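Side-chain contacts in 6-pyruvoyl tetrahydropterin synthase (Plasmodium falciparum, PDB 1Y13), which belongs to the 6-pyruvoyl tetrahydropterin synthase family, binds a zinc ion and holds biopterin between subunits of a six-chain assembly: residues Ser133-Ile138 with Ile165-Ser170; Val79-Asn84 with Ile147-Val152. All blocks are in the same frame, centred on the assembly; numbering follows the deposited sequence.

The two contacts share helix 135-150 and meet it near opposite ends. In contact 1 the start of that helix lies against strand 162-168, and the pairing reaches straight into the biopterin pocket: Glu136 and Glu169 both belong to it, and the side chain of Glu169 is about 4 Å from the bound zinc. Contact 2 joins the last turn of the same helix to helix 72-86, beside the sheet and away from that pocket. The centres of contact 1 and contact 2 are about 16 Å apart; the nearest atoms of contact 1 and contact 2 are about 7 Å apart, so they do not touch. One sets the helix start beside the ligand; the other packs its end against helix 72-86.

Contact 1. Residues Ser133-Ile138 with Ile165-Ser170. With BIO (biopterin), chain E.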
loop_
_atom_site.group_PDB
_atom_site.type_symbol
_atom_site.label_atom_id
_atom_site.label_comp_id
_atom_site.label_asym_id
_atom_site.label_seq_id
_atom_site.Cartn_x
_atom_site.Cartn_y
_atom_site.Cartn_z
ATOM N N SER A 133 -12.142 -21.382 -14.304
ATOM C CA SER A 133 -12.067 -20.537 -13.119
ATOM C C SER A 133 -10.876 -19.567 -13.190
ATOM O O SER A 133 -10.134 -19.403 -12.232
ATOM C CB SER A 133 -12.026 -21.366 -11.828
ATOM O OG SER A 133 -10.933 -22.274 -11.836
ATOM N N SER A 134 -10.695 -18.928 -14.334
ATOM C CA SER A 134 -9.674 -17.915 -14.480
ATOM C C SER A 134 -10.232 -16.620 -13.924
ATOM O O SER A 134 -11.445 -16.426 -13.839
ATOM C CB SER A 134 -9.292 -17.739 -15.954
ATOM O OG SER A 134 -10.356 -17.145 -16.703
ATOM N N THR A 135 -9.329 -15.726 -13.569
ATOM C CA THR A 135 -9.632 -14.412 -13.039
ATOM C C THR A 135 -10.455 -13.581 -14.035
ATOM O O THR A 135 -11.423 -12.929 -13.632
ATOM C CB THR A 135 -8.279 -13.714 -12.642
ATOM O OG1 THR A 135 -7.494 -14.649 -11.888
ATOM C CG2 THR A 135 -8.510 -12.540 -11.762
ATOM N N GLU A 136 -10.076 -13.626 -15.320
ATOM C CA GLU A 136 -10.865 -13.047 -16.417
ATOM C C GLU A 136 -12.315 -13.530 -16.429
ATOM O O GLU A 136 -13.222 -12.729 -16.455
ATOM C CB GLU A 136 -10.236 -13.356 -17.792
ATOM C CG GLU A 136 -8.890 -12.685 -18.067
ATOM C CD GLU A 136 -7.712 -13.592 -17.733
ATOM O OE1 GLU A 136 -7.784 -14.295 -16.701
ATOM O OE2 GLU A 136 -6.730 -13.621 -18.514
ATOM N N GLU A 137 -12.531 -14.845 -16.426
ATOM C CA GLU A 137 -13.894 -15.385 -16.498
ATOM C C GLU A 137 -14.704 -15.164 -15.217
ATOM O O GLU A 137 -15.900 -14.876 -15.281
ATOM C CB GLU A 137 -13.854 -16.845 -16.923
ATOM C CG GLU A 137 -13.404 -17.001 -18.393
ATOM C CD GLU A 137 -13.590 -18.411 -18.961
ATOM O OE1 GLU A 137 -14.588 -19.079 -18.617
ATOM O OE2 GLU A 137 -12.749 -18.854 -19.775
ATOM N N ILE A 138 -14.045 -15.283 -14.053
ATOM C CA ILE A 138 -14.672 -14.911 -12.783
ATOM C C ILE A 138 -15.081 -13.407 -12.813
ATOM O O ILE A 138 -16.201 -13.051 -12.459
ATOM C CB ILE A 138 -13.763 -15.247 -11.567
ATOM C CG1 ILE A 138 -13.545 -16.776 -11.442
ATOM C CG2 ILE A 138 -14.364 -14.700 -10.274
ATOM C CD1 ILE A 138 -12.392 -17.165 -10.481
ATOM N N ILE A 165 -14.929 -3.517 -13.713
ATOM C CA ILE A 165 -14.426 -4.131 -12.499
ATOM C C ILE A 165 -13.020 -4.688 -12.701
ATOM O O ILE A 165 -12.663 -5.179 -13.783
ATOM C CB ILE A 165 -15.345 -5.265 -11.913
ATOM C CG1 ILE A 165 -15.332 -6.485 -12.790
ATOM C CG2 ILE A 165 -16.790 -4.843 -11.697
ATOM C CD1 ILE A 165 -15.240 -7.701 -11.979
ATOM N N SER A 166 -12.222 -4.594 -11.655
ATOM C CA SER A 166 -10.946 -5.242 -11.608
ATOM C C SER A 166 -11.068 -6.373 -10.617
ATOM O O SER A 166 -11.596 -6.190 -9.516
ATOM C CB SER A 166 -9.887 -4.271 -11.112
ATOM O OG SER A 166 -9.500 -3.397 -12.156
ATOM N N VAL A 167 -10.576 -7.541 -10.991
ATOM C CA VAL A 167 -10.538 -8.668 -10.066
ATOM C C VAL A 167 -9.087 -9.091 -9.950
ATOM O O VAL A 167 -8.490 -9.513 -10.947
ATOM C CB VAL A 167 -11.389 -9.880 -10.520
ATOM C CG1 VAL A 167 -11.325 -10.985 -9.457
ATOM C CG2 VAL A 167 -12.831 -9.501 -10.753
ATOM N N SER A 168 -8.517 -8.983 -8.748
ATOM C CA SER A 168 -7.177 -9.485 -8.548
ATOM C C SER A 168 -7.200 -10.881 -7.932
ATOM O O SER A 168 -7.964 -11.141 -7.002
ATOM C CB SER A 168 -6.357 -8.515 -7.703
ATOM O OG SER A 168 -6.882 -8.454 -6.401
ATOM N N GLU A 169 -6.362 -11.781 -8.443
ATOM C CA GLU A 169 -6.200 -13.098 -7.817
ATOM C C GLU A 169 -5.155 -13.063 -6.724
ATOM O O GLU A 169 -5.132 -13.916 -5.850
ATOM C CB GLU A 169 -5.916 -14.205 -8.843
ATOM C CG GLU A 169 -4.507 -14.282 -9.390
ATOM C CD GLU A 169 -4.196 -15.648 -10.033
ATOM O OE1 GLU A 169 -5.138 -16.364 -10.489
ATOM O OE2 GLU A 169 -2.994 -16.017 -10.065
ATOM N N SER A 170 -4.300 -12.052 -6.776
ATOM C CA SER A 170 -3.338 -11.764 -5.739
ATOM C C SER A 170 -2.969 -10.271 -5.867
ATOM O O SER A 170 -3.414 -9.617 -6.798
ATOM C CB SER A 170 -2.109 -12.675 -5.873
ATOM O OG SER A 170 -1.295 -12.341 -6.979
HETATM N N1 BIO E . -3.435 -16.285 -15.962
HETATM N N2 BIO E . -4.573 -14.665 -17.182
HETATM C C2 BIO E . -4.551 -15.556 -16.152
HETATM N N3 BIO E . -5.594 -15.739 -15.312
HETATM C C4A BIO E . -4.462 -17.447 -14.008
HETATM C C8A BIO E . -3.354 -17.206 -14.955
HETATM N N8 BIO E . -2.221 -17.943 -14.799
HETATM C C7 BIO E . -2.079 -18.865 -13.821
HETATM C C6 BIO E . -3.095 -19.087 -12.916
HETATM N N5 BIO E . -4.251 -18.379 -13.046
HETATM C C9 BIO E . -2.947 -20.117 -11.814
HETATM O O9 BIO E . -4.242 -20.697 -11.401
HETATM C C10 BIO E . -2.171 -19.597 -10.555
HETATM O O10 BIO E . -3.083 -19.094 -9.559
HETATM C C11 BIO E . -1.090 -18.530 -10.801
#
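Beside the biopterin pocket, to which this contact contributes Glu136 and Glu169, the first turn of helix 135-150 rests on the end of strand 162-168, with Thr135 spanning Val167 and Glu169. Its methyl CG2 is turned onto the strand, anti to the backbone N (chi1 -47° for OG1), and sits tightly, 3.1 Å from Val167 O and 4.0 Å from Val167 CG1. A small branched residue suits this spot, since its methyl meets the valine while its hydroxyl faces the pocket. There the Thr135 and Glu169 side chains cross at about a right angle; Thr135 OG1 is 3.2 Å from Glu169 OE1, but the angle is too poor for a hydrogen bond. Glu169 CG stands between its backbone N and carbonyl carbon (chi1 77°), and the chain then runs extended to the ligand, bringing OE2 to 3.1 Å from biopterin O10. Glu136, next along the helix, bends at chi2 and grips the other end of the ligand with both oxygens: biopterin N3 donates to Glu136 OE1 at 3.0 Å and biopterin N2 to Glu136 OE2 at 2.7 Å. Val69 N of a neighbouring subunit also bonds OE2, which probably helps to fix the carboxylate. Ser134 is the N-cap, its OG accepting from Glu137 N at 3.2 Å, while Ser133 OG bonds His37, one of the zinc histidines. A glutamate clasping the pterin by N2 and N3 at a subunit interface is the hallmark of pterin-binding sites in the tunnelling fold (T-fold).

Contact 2. Residues Val79-Asn84 with Ile147-Val152; sequences VKKVCN and IEEMDV
The carboxylate of Glu149 is the flat group here, and the aliphatic end of Lys81 passes over one of its faces. Lys81 CD lies above the plane, 3.6 Å from Glu149 OE1, and CE is 3.3 Å from Glu149 OE2. The lysine chain then slants down toward the edge, where NZ meets OE1 on its syn side, 28° out of the carboxylate plane. This 3.0 Å bond from Lys81 NZ to Glu149 OE1 is a salt bridge; NZ is farther from OE2, at 3.5 Å, so the grip is one-sided. Lys81 reaches across because it is stretched from CA to NZ, with CG anti to the backbone N (chi1 -174°), and crosses the glutamate at about a right angle. Glu149 instead folds at chi2 (-62°), laying its stem against helix 72-86: its CG touches Val82 CG2 at 3.8 Å. Thus valine, buried, supplies an apolar surface for the methylene, while lysine, at the exposed margin, answers the charge. Deeper in, selenomethionine Met150 continues the seam onto Leu75 and Lys78. Beyond it Asp151 ends the helix with positive phi and caps the next one through Leu154 N. Glu149 stands near the carboxyl end of its helix, where a negative charge is probably disfavoured; the ammonium group of Lys81 would partly offset that. Lying at the solvent edge, the bridge probably adds modestly to the joining of the two helices.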
loop_
_atom_site.group_PDB
_atom_site.type_symbol
_atom_site.label_atom_id
_atom_site.label_comp_id
_atom_site.label_asym_id
_atom_site.label_seq_id
_atom_site.Cartn_x
_atom_site.Cartn_y
_atom_site.Cartn_z
ATOM N N VAL A 79 -21.066 -4.499 -4.244
ATOM C CA VAL A 79 -19.841 -5.297 -4.340
ATOM C C VAL A 79 -19.762 -6.286 -3.179
ATOM O O VAL A 79 -19.388 -7.439 -3.397
ATOM C CB VAL A 79 -18.548 -4.449 -4.355
ATOM C CG1 VAL A 79 -17.321 -5.367 -4.330
ATOM C CG2 VAL A 79 -18.517 -3.510 -5.561
ATOM N N LYS A 80 -20.096 -5.843 -1.965
ATOM C CA LYS A 80 -20.000 -6.719 -0.794
ATOM C C LYS A 80 -20.929 -7.918 -0.932
ATOM O O LYS A 80 -20.564 -9.057 -0.596
ATOM C CB LYS A 80 -20.273 -5.961 0.495
ATOM C CG LYS A 80 -19.042 -5.316 1.077
ATOM C CE LYS A 80 -18.369 -2.093 2.857
ATOM N N LYS A 81 -22.113 -7.672 -1.458
ATOM C CA LYS A 81 -23.108 -8.720 -1.627
ATOM C C LYS A 81 -22.626 -9.802 -2.580
ATOM O O LYS A 81 -22.746 -10.990 -2.290
ATOM C CB LYS A 81 -24.404 -8.106 -2.153
ATOM C CG LYS A 81 -25.561 -9.075 -2.233
ATOM C CD LYS A 81 -26.813 -8.335 -2.668
ATOM C CE LYS A 81 -27.956 -9.309 -2.880
ATOM N NZ LYS A 81 -29.210 -8.595 -3.238
ATOM N N VAL A 82 -22.079 -9.405 -3.726
ATOM C CA VAL A 82 -21.631 -10.387 -4.721
ATOM C C VAL A 82 -20.419 -11.176 -4.201
ATOM O O VAL A 82 -20.360 -12.397 -4.363
ATOM C CB VAL A 82 -21.417 -9.746 -6.130
ATOM C CG1 VAL A 82 -20.812 -10.738 -7.083
ATOM C CG2 VAL A 82 -22.764 -9.267 -6.695
ATOM N N CYS A 83 -19.495 -10.488 -3.528
ATOM C CA CYS A 83 -18.335 -11.124 -2.923
ATOM C C CYS A 83 -18.734 -12.141 -1.842
ATOM O O CYS A 83 -18.154 -13.220 -1.768
ATOM C CB CYS A 83 -17.407 -10.061 -2.294
ATOM S SG CYS A 83 -16.480 -9.024 -3.497
ATOM N N ASN A 84 -19.674 -11.764 -0.976
ATOM C CA ASN A 84 -20.169 -12.628 0.067
ATOM C C ASN A 84 -20.708 -13.968 -0.447
ATOM O O ASN A 84 -20.521 -14.985 0.215
ATOM C CB ASN A 84 -21.213 -11.910 0.913
ATOM C CG ASN A 84 -20.592 -10.862 1.848
ATOM O OD1 ASN A 84 -19.364 -10.818 2.030
ATOM N ND2 ASN A 84 -21.442 -10.002 2.441
ATOM N N ILE A 147 -24.071 -5.684 -12.394
ATOM C CA ILE A 147 -24.968 -4.943 -13.246
ATOM C C ILE A 147 -26.423 -5.277 -12.902
ATOM O O ILE A 147 -27.275 -4.387 -12.857
ATOM C CB ILE A 147 -24.636 -5.167 -14.732
ATOM C CG1 ILE A 147 -23.373 -4.355 -15.097
ATOM C CG2 ILE A 147 -25.800 -4.744 -15.604
ATOM C CD1 ILE A 147 -22.867 -4.624 -16.516
ATOM N N GLU A 148 -26.715 -6.547 -12.638
ATOM C CA GLU A 148 -28.069 -6.931 -12.204
ATOM C C GLU A 148 -28.398 -6.358 -10.821
ATOM O O GLU A 148 -29.493 -5.843 -10.613
ATOM C CB GLU A 148 -28.213 -8.458 -12.154
ATOM C CG GLU A 148 -28.361 -9.135 -13.518
ATOM C CD GLU A 148 -28.312 -10.674 -13.444
ATOM O OE1 GLU A 148 -28.144 -11.241 -12.331
ATOM O OE2 GLU A 148 -28.445 -11.321 -14.517
ATOM N N GLU A 149 -27.457 -6.478 -9.874
ATOM C CA GLU A 149 -27.668 -5.951 -8.509
ATOM C C GLU A 149 -27.996 -4.470 -8.507
ATOM O O GLU A 149 -28.945 -4.035 -7.838
ATOM C CB GLU A 149 -26.442 -6.151 -7.606
ATOM C CG GLU A 149 -26.180 -7.579 -7.151
ATOM C CD GLU A 149 -27.306 -8.159 -6.301
ATOM O OE1 GLU A 149 -28.188 -7.381 -5.831
ATOM O OE2 GLU A 149 -27.301 -9.403 -6.109
HETATM N N MSE A 150 -27.198 -3.701 -9.242
HETATM C CA MSE A 150 -27.334 -2.238 -9.274
HETATM C C MSE A 150 -28.539 -1.800 -10.063
HETATM O O MSE A 150 -28.963 -0.648 -9.973
HETATM C CB MSE A 150 -26.087 -1.594 -9.850
HETATM C CG MSE A 150 -24.927 -1.761 -8.940
HETATM SE SE MSE A 150 -23.488 -0.696 -9.615
HETATM C CE MSE A 150 -22.806 -1.873 -11.143
ATOM N N ASP A 151 -29.086 -2.728 -10.840
ATOM C CA ASP A 151 -30.290 -2.479 -11.601
ATOM C C ASP A 151 -29.977 -1.563 -12.777
ATOM O O ASP A 151 -29.734 -0.367 -12.599
ATOM C CB ASP A 151 -31.369 -1.853 -10.700
ATOM C CG ASP A 151 -32.633 -1.474 -11.467
ATOM O OD1 ASP A 151 -33.084 -2.272 -12.324
ATOM O OD2 ASP A 151 -33.187 -0.378 -11.203
ATOM N N VAL A 152 -30.050 -2.118 -13.986
ATOM C CA VAL A 152 -29.716 -1.369 -15.203
ATOM C C VAL A 152 -30.523 -0.071 -15.416
ATOM O O VAL A 152 -30.014 0.875 -16.029
ATOM C CB VAL A 152 -29.779 -2.286 -16.452
ATOM C CG1 VAL A 152 -31.236 -2.706 -16.760
ATOM C CG2 VAL A 152 -29.114 -1.608 -17.664
#